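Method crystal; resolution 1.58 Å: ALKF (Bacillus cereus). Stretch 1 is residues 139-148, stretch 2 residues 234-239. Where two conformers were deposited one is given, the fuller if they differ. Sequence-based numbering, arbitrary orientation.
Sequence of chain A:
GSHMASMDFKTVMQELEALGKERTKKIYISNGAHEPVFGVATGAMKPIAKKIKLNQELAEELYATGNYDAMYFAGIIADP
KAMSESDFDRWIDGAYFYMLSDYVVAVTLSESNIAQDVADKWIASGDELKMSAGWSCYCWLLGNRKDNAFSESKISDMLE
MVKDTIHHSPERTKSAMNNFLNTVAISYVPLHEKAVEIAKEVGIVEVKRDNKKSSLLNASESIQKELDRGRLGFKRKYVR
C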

# COMPACT_ATOMS: atom_id res chain seq x y z
N CYS A 139 4.48 -0.73 -6.27
CA CYS A 139 5.67 -0.51 -5.40
C CYS A 139 5.96 -1.77 -4.59
O CYS A 139 7.15 -2.12 -4.47
N TRP A 140 4.94 -2.48 -4.06
CA TRP A 140 5.19 -3.66 -3.25
C TRP A 140 5.67 -4.77 -4.13
O TRP A 140 6.56 -5.55 -3.68
N LEU A 141 5.14 -4.88 -5.35
CA LEU A 141 5.63 -5.97 -6.27
C LEU A 141 7.09 -5.73 -6.65
O LEU A 141 7.90 -6.70 -6.68
N LEU A 142 7.48 -4.49 -6.88
CA LEU A 142 8.92 -4.24 -7.30
C LEU A 142 9.84 -4.60 -6.15
O LEU A 142 11.02 -4.90 -6.41
N GLY A 143 9.33 -4.70 -4.89
CA GLY A 143 10.18 -5.23 -3.78
C GLY A 143 10.09 -6.71 -3.48
O GLY A 143 10.95 -7.26 -2.73
N ASN A 144 9.07 -7.40 -4.00
CA ASN A 144 8.96 -8.82 -3.72
C ASN A 144 8.96 -9.67 -4.99
O ASN A 144 8.59 -10.84 -4.95
N ARG A 145 9.46 -9.09 -6.10
CA ARG A 145 9.48 -9.87 -7.34
C ARG A 145 10.80 -9.59 -8.01
O ARG A 145 11.39 -8.51 -7.96
N LYS A 146 11.27 -10.61 -8.74
CA LYS A 146 12.42 -10.37 -9.58
C LYS A 146 12.07 -9.45 -10.78
O LYS A 146 10.91 -9.30 -11.20
N ASP A 147 13.08 -8.78 -11.30
CA ASP A 147 12.86 -7.85 -12.34
C ASP A 147 12.16 -8.42 -13.57
O ASP A 147 11.43 -7.72 -14.29
N ASN A 148 12.46 -9.70 -13.85
CA ASN A 148 11.83 -10.35 -15.01
C ASN A 148 10.32 -10.59 -14.88
O ASN A 148 9.66 -10.95 -15.89
N PHE A 234 18.22 -2.73 -4.29
CA PHE A 234 17.72 -3.36 -3.15
C PHE A 234 16.23 -3.62 -3.34
O PHE A 234 15.50 -2.68 -3.75
N LYS A 235 15.84 -4.81 -2.98
CA LYS A 235 14.37 -5.07 -2.97
C LYS A 235 13.92 -5.52 -1.59
O LYS A 235 14.51 -6.42 -1.05
N ARG A 236 12.96 -4.76 -1.08
CA ARG A 236 12.39 -4.90 0.26
C ARG A 236 10.97 -5.50 0.17
O ARG A 236 10.11 -4.82 -0.29
N LYS A 237 10.74 -6.72 0.63
CA LYS A 237 9.33 -7.18 0.86
C LYS A 237 8.69 -6.30 1.90
O LYS A 237 9.25 -6.10 2.99
N TYR A 238 7.50 -5.76 1.58
CA TYR A 238 6.81 -4.89 2.57
C TYR A 238 6.66 -5.61 3.92
O TYR A 238 6.16 -6.72 3.97
N VAL A 239 7.02 -4.92 5.02
CA VAL A 239 6.91 -5.54 6.35
C VAL A 239 5.60 -5.20 6.99
O VAL A 239 5.29 -4.03 7.22

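What anchors the extended stretch 234-239 against stretch 139-148? The largest share of the contact belongs to K235, whose CA-to-CB bond points toward the helical stretch and which has 107 Å² covered by it. Its side chain is m at chi1, t at chi2 and chi3, and m at chi4, so it runs out nearly straight before its last bond turns the amine. That amine gathers three acceptors: NZ of K235 donates to O of L142 at 2.9 Å, to O of R145 at 2.8 Å and, in a salt bridge, to OD1 of D147 at 2.7 Å. D147, with chi1 m, leaves its CA sideways to the other stretch, yet its carboxylate comes nearer and meets the lysine. One charged group thus ties together two backbone carbonyls and an acidic side chain of the other stretch.

How do the aromatic side chains meet? Y238 points toward the helix with chi1 t, and W140 leaves sideways with chi1 m, though the end of its indole swings closer. The pair is edge-to-face: the edge of the tyrosine ring is directed at the face of the tryptophan, with the six-membered ring of W140 and the ring of Y238 4.6 Å apart between centroids and their planes at 61°. The closest atoms are CZ3 of W140 and CD2 of Y238, at 3.5 Å, an apolar contact. A water also joins the two backbones, donating to O of W140 at 2.8 Å and accepting from N of Y238 at 2.9 Å.

Why can the backbones come so close at G143? The CA atoms of G143 and K235 are just 4.3 Å apart, and the glycine has no side chain to hold them off. A CB in the ideal position would lie 2.2 Å from O of R236, a clash. Instead, CA of G143 makes a CA-H...O contact with O of R236 at 3.5 Å, while O of G143 rests 3.5 Å from CB of K235.

What do the remaining side chains contribute? K237 is t through chi1, chi2 and chi3 and leaves sideways, its aliphatic portion lying against N144, which has chi1 t; OD1 of N144 is 3.6 Å from CD of K237. This is packing without a hydrogen bond, and NZ of K237 is satisfied elsewhere in the structure. R236 points away from the helical stretch, so its part in the contact comes mainly through its backbone.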

# COMPACT_ATOMS: atom_id res chain seq x y z
CB CYS A 139 5.41 0.63 -4.42
SG CYS A 139 5.11 2.20 -5.18
CB TRP A 140 3.91 -4.10 -2.49
CG TRP A 140 3.26 -2.92 -1.78
CD1 TRP A 140 1.88 -2.77 -1.70
CD2 TRP A 140 3.83 -1.76 -1.13
NE1 TRP A 140 1.56 -1.60 -1.01
CE2 TRP A 140 2.71 -0.93 -0.73
CE3 TRP A 140 5.17 -1.25 -0.95
CZ2 TRP A 140 2.88 0.26 -0.03
CZ3 TRP A 140 5.34 -0.08 -0.30
CH2 TRP A 140 4.20 0.72 0.15
CB LEU A 141 4.82 -5.92 -7.56
CG LEU A 141 3.40 -6.40 -7.46
CD1 LEU A 141 2.78 -6.09 -8.77
CD2 LEU A 141 3.34 -7.89 -7.15
CB LEU A 142 9.03 -2.78 -7.63
CG LEU A 142 8.41 -2.44 -8.95
CD1 LEU A 142 8.22 -0.91 -9.11
CD2 LEU A 142 9.16 -3.05 -10.20
CB ASN A 144 7.74 -9.12 -2.85
CG ASN A 144 7.81 -10.49 -2.20
OD1 ASN A 144 8.90 -10.98 -1.87
ND2 ASN A 144 6.67 -11.10 -2.01
CB ARG A 145 8.35 -9.47 -8.32
CG ARG A 145 6.90 -9.67 -7.84
CD ARG A 145 6.42 -11.05 -7.68
NE ARG A 145 5.13 -10.93 -6.98
CZ ARG A 145 4.17 -11.82 -7.01
NH1 ARG A 145 4.34 -12.96 -7.71
NH2 ARG A 145 3.05 -11.55 -6.39
CB LYS A 146 13.02 -11.72 -10.10
CG LYS A 146 12.99 -12.87 -9.07
CD LYS A 146 13.62 -14.21 -9.61
CE LYS A 146 14.33 -15.02 -8.55
NZ LYS A 146 15.48 -14.29 -7.96
CB ASP A 147 14.16 -7.12 -12.73
CG ASP A 147 14.63 -6.14 -11.68
OD1 ASP A 147 13.80 -5.75 -10.80
OD2 ASP A 147 15.79 -5.71 -11.82
CB ASN A 148 12.65 -11.62 -15.35
CG ASN A 148 12.33 -12.80 -14.47
OD1 ASN A 148 11.90 -12.68 -13.33
ND2 ASN A 148 12.50 -14.00 -15.00
CB PHE A 234 17.84 -2.35 -1.95
CG PHE A 234 17.56 -2.92 -0.61
CD1 PHE A 234 18.47 -3.72 0.02
CD2 PHE A 234 16.36 -2.63 0.07
CE1 PHE A 234 18.24 -4.24 1.32
CE2 PHE A 234 16.08 -3.14 1.34
CZ PHE A 234 17.05 -3.98 1.98
CB LYS A 235 14.05 -6.16 -3.99
CG LYS A 235 14.21 -5.79 -5.41
CD LYS A 235 14.06 -7.03 -6.24
CE LYS A 235 14.15 -6.66 -7.66
NZ LYS A 235 12.82 -6.12 -8.27
CB ARG A 236 12.36 -3.51 0.97
CG ARG A 236 11.74 -2.34 0.17
CD ARG A 236 12.81 -1.33 -0.23
NE ARG A 236 13.11 -0.40 0.83
CZ ARG A 236 13.67 0.78 0.61
NH1 ARG A 236 13.95 1.14 -0.64
NH2 ARG A 236 13.91 1.60 1.63
CB LYS A 237 9.25 -8.62 1.33
CG LYS A 237 7.88 -9.13 1.27
CD LYS A 237 7.84 -10.65 1.58
CE LYS A 237 6.45 -11.03 1.96
NZ LYS A 237 6.04 -12.39 1.46
CB TYR A 238 5.43 -4.46 1.96
CG TYR A 238 4.70 -3.47 2.77
CD1 TYR A 238 3.94 -3.92 3.88
CD2 TYR A 238 4.73 -2.14 2.46
CE1 TYR A 238 3.20 -3.02 4.70
CE2 TYR A 238 4.02 -1.20 3.29
CZ TYR A 238 3.27 -1.70 4.40
OH TYR A 238 2.57 -0.81 5.16
CB VAL A 239 8.10 -5.08 7.27
CG1 VAL A 239 8.05 -5.82 8.55
CG2 VAL A 239 9.48 -5.38 6.58
O HOH W 1 6.51 -6.39 -1.02